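Local atomic coordinates of acinetobacter secreted protease CpaA (Acinetobacter nosocomialis M2, PDB entry 6O38), a protein that probably cleaves protein substrates as a secreted zinc metalloprotease, and is exported by the type II secretion system with the aid of its chaperone CpaB. Residues Tyr459-Ala473 with Ala485-Glu499. Numbering follows the deposited sequence.
Sequences YYQGNEPGDGGCGWA and ANDIAGCSFAAMRHE. With ZN (zinc ion), chain M.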
ATOM      1  N   TYR A 459     -17.441  -7.920 -18.239  1.00 55.93           N
ATOM      2  CA  TYR A 459     -16.507  -6.806 -18.294  1.00 56.23           C
ATOM      3  C   TYR A 459     -15.759  -6.848 -19.619  1.00 57.64           C
ATOM      4  O   TYR A 459     -15.353  -7.919 -20.080  1.00 57.73           O
ATOM      5  CB  TYR A 459     -15.519  -6.847 -17.124  1.00 54.74           C
ATOM      6  CG  TYR A 459     -14.822  -5.531 -16.879  1.00 54.91           C
ATOM      7  CD1 TYR A 459     -13.641  -5.218 -17.532  1.00 55.68           C
ATOM      8  CD2 TYR A 459     -15.354  -4.596 -16.001  1.00 54.42           C
ATOM      9  CE1 TYR A 459     -13.004  -4.016 -17.315  1.00 55.93           C
ATOM     10  CE2 TYR A 459     -14.724  -3.388 -15.777  1.00 54.63           C
ATOM     11  CZ  TYR A 459     -13.548  -3.103 -16.436  1.00 55.36           C
ATOM     12  OH  TYR A 459     -12.915  -1.902 -16.217  1.00 55.65           O
ATOM     13  N   TYR A 460     -15.581  -5.677 -20.226  1.00 58.56           N
ATOM     14  CA  TYR A 460     -15.075  -5.559 -21.586  1.00 60.27           C
ATOM     15  C   TYR A 460     -13.800  -4.730 -21.602  1.00 60.59           C
ATOM     16  O   TYR A 460     -13.748  -3.649 -21.007  1.00 60.33           O
ATOM     17  CB  TYR A 460     -16.129  -4.930 -22.502  1.00 61.87           C
ATOM     18  CG  TYR A 460     -15.664  -4.705 -23.923  1.00 63.84           C
ATOM     19  CD1 TYR A 460     -15.393  -5.776 -24.764  1.00 64.48           C
ATOM     20  CD2 TYR A 460     -15.505  -3.420 -24.427  1.00 65.16           C
ATOM     21  CE1 TYR A 460     -14.972  -5.574 -26.065  1.00 66.43           C
ATOM     22  CE2 TYR A 460     -15.086  -3.209 -25.725  1.00 67.10           C
ATOM     23  CZ  TYR A 460     -14.821  -4.289 -26.540  1.00 68.05           C
ATOM     24  OH  TYR A 460     -14.402  -4.082 -27.835  1.00 70.95           O
ATOM     25  N   GLN A 461     -12.774  -5.243 -22.279  1.00 63.97           N
ATOM     26  CA  GLN A 461     -11.504  -4.550 -22.463  1.00 64.61           C
ATOM     27  C   GLN A 461     -11.331  -4.282 -23.953  1.00 66.83           C
ATOM     28  O   GLN A 461     -11.086  -5.212 -24.729  1.00 67.72           O
ATOM     29  CB  GLN A 461     -10.346  -5.379 -21.908  1.00 63.66           C
ATOM     30  CG  GLN A 461      -8.964  -4.854 -22.256  1.00 64.62           C
ATOM     31  CD  GLN A 461      -7.860  -5.630 -21.563  1.00 63.66           C
ATOM     32  OE1 GLN A 461      -7.408  -5.257 -20.481  1.00 62.51           O
ATOM     33  NE2 GLN A 461      -7.425  -6.723 -22.183  1.00 64.22           N
ATOM     34  N   GLY A 462     -11.460  -3.015 -24.352  1.00 67.09           N
ATOM     35  CA  GLY A 462     -11.461  -2.647 -25.753  1.00 70.00           C
ATOM     36  C   GLY A 462     -10.430  -1.573 -26.058  1.00 71.61           C
ATOM     37  O   GLY A 462      -9.713  -1.098 -25.174  1.00 70.38           O
ATOM     38  N   ASN A 463     -10.370  -1.212 -27.340  1.00 71.26           N
ATOM     39  CA  ASN A 463      -9.455  -0.184 -27.825  1.00 73.33           C
ATOM     40  C   ASN A 463     -10.191   0.980 -28.479  1.00 75.26           C
ATOM     41  O   ASN A 463      -9.550   1.849 -29.082  1.00 77.51           O
ATOM     42  CB  ASN A 463      -8.445  -0.797 -28.803  1.00 75.57           C
ATOM     43  CG  ASN A 463      -7.243   0.100 -29.044  1.00 77.32           C
ATOM     44  OD1 ASN A 463      -6.727   0.728 -28.120  1.00 75.97           O
ATOM     45  ND2 ASN A 463      -6.795   0.167 -30.293  1.00 80.48           N
ATOM     46  N   GLU A 464     -11.517   1.017 -28.379  1.00 75.52           N
ATOM     47  CA  GLU A 464     -12.279   2.122 -28.935  1.00 77.36           C
ATOM     48  C   GLU A 464     -12.054   3.388 -28.109  1.00 76.63           C
ATOM     49  O   GLU A 464     -11.820   3.318 -26.900  1.00 74.03           O
ATOM     50  CB  GLU A 464     -13.768   1.783 -28.972  1.00 76.82           C
ATOM     51  CG  GLU A 464     -14.115   0.494 -29.717  1.00 77.44           C
ATOM     52  CD  GLU A 464     -13.869  -0.756 -28.887  1.00 74.76           C
ATOM     53  OE1 GLU A 464     -13.718  -0.630 -27.653  1.00 72.20           O
ATOM     54  OE2 GLU A 464     -13.827  -1.863 -29.464  1.00 75.33           O
ATOM     55  N   PRO A 465     -12.113   4.561 -28.739  1.00 78.91           N
ATOM     56  CA  PRO A 465     -11.981   5.806 -27.969  1.00 78.39           C
ATOM     57  C   PRO A 465     -13.234   6.088 -27.151  1.00 76.61           C
ATOM     58  O   PRO A 465     -14.356   5.972 -27.649  1.00 77.39           O
ATOM     59  CB  PRO A 465     -11.758   6.869 -29.050  1.00 81.88           C
ATOM     60  CG  PRO A 465     -12.416   6.299 -30.269  1.00 83.94           C
ATOM     61  CD  PRO A 465     -12.201   4.810 -30.187  1.00 82.40           C
ATOM     62  N   GLY A 466     -13.029   6.469 -25.889  1.00 79.67           N
ATOM     63  CA  GLY A 466     -14.137   6.883 -25.047  1.00 78.51           C
ATOM     64  C   GLY A 466     -14.591   8.308 -25.321  1.00 80.78           C
ATOM     65  O   GLY A 466     -13.846   9.146 -25.836  1.00 82.83           O
ATOM     66  N   ASP A 467     -15.850   8.578 -24.971  1.00 81.95           N
ATOM     67  CA  ASP A 467     -16.447   9.908 -25.124  1.00 83.62           C
ATOM     68  C   ASP A 467     -16.265  10.696 -23.825  1.00 81.94           C
ATOM     69  O   ASP A 467     -17.199  10.916 -23.048  1.00 80.74           O
ATOM     70  CB  ASP A 467     -17.922   9.798 -25.490  1.00 84.36           C
ATOM     71  CG  ASP A 467     -18.146   9.197 -26.857  1.00 86.54           C
ATOM     72  OD1 ASP A 467     -17.259   9.333 -27.724  1.00 88.34           O
ATOM     73  OD2 ASP A 467     -19.218   8.595 -27.064  1.00 86.63           O
ATOM     74  N   GLY A 468     -15.031  11.127 -23.596  1.00 83.03           N
ATOM     75  CA  GLY A 468     -14.713  11.933 -22.437  1.00 81.77           C
ATOM     76  C   GLY A 468     -14.108  11.185 -21.271  1.00 78.91           C
ATOM     77  O   GLY A 468     -14.099  11.719 -20.156  1.00 78.02           O
ATOM     78  N   GLY A 469     -13.600   9.975 -21.490  1.00 78.22           N
ATOM     79  CA  GLY A 469     -13.034   9.167 -20.428  1.00 75.88           C
ATOM     80  C   GLY A 469     -12.768   7.752 -20.892  1.00 75.17           C
ATOM     81  O   GLY A 469     -13.353   7.296 -21.878  1.00 76.21           O
ATOM     82  N   CYS A 470     -11.890   7.044 -20.187  1.00 72.28           N
ATOM     83  CA  CYS A 470     -11.474   5.708 -20.590  1.00 71.69           C
ATOM     84  C   CYS A 470     -12.204   4.581 -19.867  1.00 69.85           C
ATOM     85  O   CYS A 470     -11.864   3.415 -20.083  1.00 69.36           O
ATOM     86  CB  CYS A 470      -9.957   5.563 -20.414  1.00 71.52           C
ATOM     87  SG  CYS A 470      -9.272   5.749 -18.748  1.00 69.96           S
ATOM     88  N   GLY A 471     -13.186   4.882 -19.030  1.00 66.50           N
ATOM     89  CA  GLY A 471     -13.946   3.844 -18.357  1.00 64.99           C
ATOM     90  C   GLY A 471     -15.428   4.148 -18.366  1.00 65.43           C
ATOM     91  O   GLY A 471     -15.845   5.308 -18.356  1.00 66.33           O
ATOM     92  N   TRP A 472     -16.229   3.083 -18.390  1.00 62.51           N
ATOM     93  CA  TRP A 472     -17.678   3.222 -18.376  1.00 62.97           C
ATOM     94  C   TRP A 472     -18.296   2.047 -17.630  1.00 61.51           C
ATOM     95  O   TRP A 472     -17.837   0.910 -17.762  1.00 60.81           O
ATOM     96  CB  TRP A 472     -18.250   3.299 -19.796  1.00 64.95           C
ATOM     97  CG  TRP A 472     -17.831   4.527 -20.543  1.00 66.64           C
ATOM     98  CD1 TRP A 472     -16.843   4.619 -21.479  1.00 67.68           C
ATOM     99  CD2 TRP A 472     -18.377   5.844 -20.406  1.00 67.61           C
ATOM    100  NE1 TRP A 472     -16.747   5.910 -21.940  1.00 69.25           N
ATOM    101  CE2 TRP A 472     -17.677   6.682 -21.295  1.00 69.22           C
ATOM    102  CE3 TRP A 472     -19.393   6.396 -19.618  1.00 67.39           C
ATOM    103  CZ2 TRP A 472     -17.958   8.041 -21.421  1.00 70.57           C
ATOM    104  CZ3 TRP A 472     -19.672   7.744 -19.744  1.00 68.72           C
ATOM    105  CH2 TRP A 472     -18.958   8.552 -20.639  1.00 70.28           C
ATOM    106  N   ALA A 473     -19.345   2.335 -16.856  1.00 59.01           N
ATOM    107  CA  ALA A 473     -20.080   1.314 -16.119  1.00 57.88           C
ATOM    108  C   ALA A 473     -21.397   1.871 -15.591  1.00 58.30           C
ATOM    109  O   ALA A 473     -21.430   2.973 -15.034  1.00 58.42           O
ATOM    110  CB  ALA A 473     -19.241   0.767 -14.961  1.00 55.94           C
ATOM    111  N   ALA A 485     -16.569  -1.501 -18.560  1.00 58.59           N
ATOM    112  CA  ALA A 485     -15.574  -1.469 -19.622  1.00 59.69           C
ATOM    113  C   ALA A 485     -14.517  -0.413 -19.337  1.00 59.79           C
ATOM    114  O   ALA A 485     -14.793   0.618 -18.718  1.00 59.66           O
ATOM    115  CB  ALA A 485     -16.223  -1.203 -20.986  1.00 61.67           C
ATOM    116  N   ASN A 486     -13.297  -0.691 -19.797  1.00 63.34           N
ATOM    117  CA  ASN A 486     -12.233   0.298 -19.871  1.00 64.00           C
ATOM    118  C   ASN A 486     -11.397   0.010 -21.110  1.00 65.50           C
ATOM    119  O   ASN A 486     -11.466  -1.076 -21.690  1.00 65.75           O
ATOM    120  CB  ASN A 486     -11.348   0.305 -18.612  1.00 62.50           C
ATOM    121  CG  ASN A 486     -10.561  -0.981 -18.436  1.00 61.76           C
ATOM    122  OD1 ASN A 486     -10.954  -1.858 -17.671  1.00 60.80           O
ATOM    123  ND2 ASN A 486      -9.431  -1.089 -19.126  1.00 62.67           N
ATOM    124  N   ASP A 487     -10.601   0.995 -21.514  1.00 67.14           N
ATOM    125  CA  ASP A 487      -9.734   0.843 -22.670  1.00 68.77           C
ATOM    126  C   ASP A 487      -8.300   0.578 -22.211  1.00 68.24           C
ATOM    127  O   ASP A 487      -8.028   0.376 -21.023  1.00 66.55           O
ATOM    128  CB  ASP A 487      -9.838   2.074 -23.581  1.00 71.02           C
ATOM    129  CG  ASP A 487      -9.118   3.295 -23.023  1.00 71.32           C
ATOM    130  OD1 ASP A 487      -8.688   3.278 -21.852  1.00 69.62           O
ATOM    131  OD2 ASP A 487      -8.982   4.288 -23.769  1.00 73.79           O
ATOM    132  N   ILE A 488      -7.369   0.581 -23.160  1.00 67.32           N
ATOM    133  CA  ILE A 488      -5.951   0.468 -22.847  1.00 67.42           C
ATOM    134  C   ILE A 488      -5.184   1.749 -23.145  1.00 69.30           C
ATOM    135  O   ILE A 488      -4.066   1.913 -22.629  1.00 69.13           O
ATOM    136  CB  ILE A 488      -5.307  -0.722 -23.588  1.00 68.52           C
ATOM    137  CG1 ILE A 488      -5.365  -0.506 -25.101  1.00 71.65           C
ATOM    138  CG2 ILE A 488      -5.998  -2.023 -23.207  1.00 66.64           C
ATOM    139  CD1 ILE A 488      -4.630  -1.563 -25.894  1.00 73.17           C
ATOM    140  N   ALA A 489      -5.732   2.650 -23.965  1.00 71.12           N
ATOM    141  CA  ALA A 489      -5.051   3.903 -24.280  1.00 73.12           C
ATOM    142  C   ALA A 489      -4.738   4.704 -23.021  1.00 71.44           C
ATOM    143  O   ALA A 489      -3.593   5.121 -22.805  1.00 72.10           O
ATOM    144  CB  ALA A 489      -5.899   4.728 -25.248  1.00 75.27           C
ATOM    145  N   GLY A 490      -5.743   4.934 -22.179  1.00 71.93           N
ATOM    146  CA  GLY A 490      -5.566   5.809 -21.034  1.00 70.63           C
ATOM    147  C   GLY A 490      -5.808   5.162 -19.686  1.00 67.82           C
ATOM    148  O   GLY A 490      -5.331   5.660 -18.662  1.00 66.93           O
ATOM    149  N   CYS A 491      -6.542   4.054 -19.667  1.00 69.47           N
ATOM    150  CA  CYS A 491      -6.894   3.369 -18.431  1.00 67.50           C
ATOM    151  C   CYS A 491      -5.941   2.209 -18.175  1.00 66.72           C
ATOM    152  O   CYS A 491      -5.575   1.476 -19.099  1.00 67.67           O
ATOM    153  CB  CYS A 491      -8.333   2.850 -18.482  1.00 66.99           C
ATOM    154  SG  CYS A 491      -9.621   3.963 -17.842  1.00 67.04           S
ATOM    155  N   SER A 492      -5.540   2.049 -16.916  1.00 65.44           N
ATOM    156  CA  SER A 492      -4.736   0.914 -16.493  1.00 64.70           C
ATOM    157  C   SER A 492      -5.643  -0.154 -15.886  1.00 63.19           C
ATOM    158  O   SER A 492      -6.867  -0.013 -15.833  1.00 62.84           O
ATOM    159  CB  SER A 492      -3.655   1.355 -15.502  1.00 64.32           C
ATOM    160  OG  SER A 492      -4.195   1.543 -14.205  1.00 62.84           O
ATOM    161  N   PHE A 493      -5.030  -1.244 -15.415  1.00 61.05           N
ATOM    162  CA  PHE A 493      -5.806  -2.332 -14.833  1.00 59.58           C
ATOM    163  C   PHE A 493      -6.421  -1.970 -13.487  1.00 58.41           C
ATOM    164  O   PHE A 493      -7.236  -2.743 -12.973  1.00 57.72           O
ATOM    165  CB  PHE A 493      -4.941  -3.588 -14.691  1.00 59.23           C
ATOM    166  CG  PHE A 493      -3.768  -3.423 -13.766  1.00 58.89           C
ATOM    167  CD1 PHE A 493      -2.549  -2.974 -14.246  1.00 59.93           C
ATOM    168  CD2 PHE A 493      -3.881  -3.726 -12.418  1.00 57.76           C
ATOM    169  CE1 PHE A 493      -1.468  -2.825 -13.400  1.00 59.73           C
ATOM    170  CE2 PHE A 493      -2.804  -3.577 -11.566  1.00 57.63           C
ATOM    171  CZ  PHE A 493      -1.596  -3.129 -12.058  1.00 58.51           C
ATOM    172  N   ALA A 494      -6.056  -0.826 -12.907  1.00 56.44           N
ATOM    173  CA  ALA A 494      -6.696  -0.360 -11.685  1.00 55.50           C
ATOM    174  C   ALA A 494      -8.083   0.218 -11.931  1.00 55.77           C
ATOM    175  O   ALA A 494      -8.776   0.558 -10.966  1.00 55.18           O
ATOM    176  CB  ALA A 494      -5.817   0.687 -10.995  1.00 55.52           C
ATOM    177  N   ALA A 495      -8.500   0.336 -13.192  1.00 55.31           N
ATOM    178  CA  ALA A 495      -9.809   0.886 -13.520  1.00 55.82           C
ATOM    179  C   ALA A 495     -10.946  -0.089 -13.249  1.00 55.32           C
ATOM    180  O   ALA A 495     -12.090   0.349 -13.086  1.00 55.66           O
ATOM    181  CB  ALA A 495      -9.846   1.316 -14.987  1.00 57.21           C
HETATM  182  N   MSE A 496     -10.665  -1.388 -13.202  1.00 52.11           N
HETATM  183  CA  MSE A 496     -11.716  -2.386 -13.036  1.00 51.78           C
HETATM  184  C   MSE A 496     -12.413  -2.257 -11.689  1.00 51.03           C
HETATM  185  O   MSE A 496     -13.642  -2.240 -11.622  1.00 51.42           O
HETATM  186  CB  MSE A 496     -11.160  -3.799 -13.190  1.00 54.36           C
HETATM  187  CG  MSE A 496     -12.248  -4.859 -13.221  1.00 54.21           C
HETATM  188 SE   MSE A 496     -11.585  -6.686 -13.202  0.56 53.63          SE
HETATM  189  CE  MSE A 496     -13.274  -7.609 -13.518  1.00 53.98           C
ATOM    190  N   ARG A 497     -11.625  -2.169 -10.613  1.00 49.18           N
ATOM    191  CA  ARG A 497     -12.209  -1.984  -9.290  1.00 48.57           C
ATOM    192  C   ARG A 497     -12.993  -0.684  -9.194  1.00 49.13           C
ATOM    193  O   ARG A 497     -13.862  -0.560  -8.323  1.00 48.90           O
ATOM    194  CB  ARG A 497     -11.121  -2.019  -8.214  1.00 47.69           C
ATOM    195  CG  ARG A 497     -10.182  -0.822  -8.221  1.00 47.84           C
ATOM    196  CD  ARG A 497      -9.268  -0.846  -7.008  1.00 47.03           C
ATOM    197  NE  ARG A 497      -8.332   0.274  -6.993  1.00 47.30           N
ATOM    198  CZ  ARG A 497      -7.339   0.403  -6.120  1.00 46.84           C
ATOM    199  NH1 ARG A 497      -7.148  -0.523  -5.191  1.00 46.07           N
ATOM    200  NH2 ARG A 497      -6.533   1.455  -6.178  1.00 47.27           N
ATOM    201  N   HIS A 498     -12.713   0.278 -10.074  1.00 51.49           N
ATOM    202  CA  HIS A 498     -13.483   1.516 -10.110  1.00 52.10           C
ATOM    203  C   HIS A 498     -14.804   1.321 -10.843  1.00 52.93           C
ATOM    204  O   HIS A 498     -15.859   1.745 -10.359  1.00 53.22           O
ATOM    205  CB  HIS A 498     -12.657   2.625 -10.766  1.00 52.79           C
ATOM    206  CG  HIS A 498     -13.372   3.936 -10.860  1.00 53.61           C
ATOM    207  ND1 HIS A 498     -13.337   4.877  -9.853  1.00 53.37           N
ATOM    208  CD2 HIS A 498     -14.133   4.469 -11.845  1.00 54.79           C
ATOM    209  CE1 HIS A 498     -14.049   5.930 -10.213  1.00 54.29           C
ATOM    210  NE2 HIS A 498     -14.542   5.708 -11.418  1.00 55.17           N
ATOM    211  N   GLU A 499     -14.764   0.678 -12.011  1.00 52.86           N
ATOM    212  CA  GLU A 499     -15.987   0.456 -12.774  1.00 53.81           C
ATOM    213  C   GLU A 499     -16.903  -0.542 -12.076  1.00 53.46           C
ATOM    214  O   GLU A 499     -18.129  -0.379 -12.087  1.00 54.20           O
ATOM    215  CB  GLU A 499     -15.647  -0.015 -14.188  1.00 54.46           C
ATOM    216  CG  GLU A 499     -14.751   0.943 -14.964  1.00 55.15           C
ATOM    217  CD  GLU A 499     -15.303   2.359 -15.024  1.00 56.09           C
ATOM    218  OE1 GLU A 499     -14.499   3.313 -14.976  1.00 56.12           O
ATOM    219  OE2 GLU A 499     -16.539   2.522 -15.108  1.00 56.90           O
TER
HETATM  220 ZN    ZN M 601     -16.326   6.658 -12.360  1.00 55.35          ZN
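Tyr459 lies between strand 483-487 and helix 496-504. Its ring carries Met496 CG over one face, 17° off the normal and 4.0 Å from the ring centroid, with selenomethionine SE farther out above the same face in a Met-aromatic contact. Over the opposite face sits the backbone N of Ala485. At the ring's edge, in plane, are Glu499 CB and Asn486 OD1; Tyr459 OH is modelled so close to the latter that the length of their hydrogen bond is doubtful. CG of Asn486 lies between its backbone N and carbonyl carbon (chi1 66°), which turns the amide toward the phenol; ND2 is tied, at 2.8 Å, to Asp487 O, which limits rotation of the amide.

Strand 483-487 runs between 457-462, parallel to it, and 471-473, antiparallel to it. On the parallel side Asn486 N bonds to Tyr460 O and Gly462 N to Asn486 O; on the other, Trp472 and Ala485 form a hydrogen-bonded pair (Trp472 N to Ala485 O, 2.9 Å). A disulfide, Cys470 SG to Cys491 SG at 2.0 Å, links the two loops, while Asp487 OD1 accepts from Cys491 N at 3.2 Å. The Glu499 carboxylate packs beside the backbone of 471-473.

His498 NE2 binds zinc at 2.2 Å, alongside His502, His508 and Asp170 of the chaperone CpaB. Antiparallel strand 471-473 beside this HExxHxxGxxH helix is consistent with a reprolysin-type metzincin fold, whose antiparallel edge strand borders the active-site cleft.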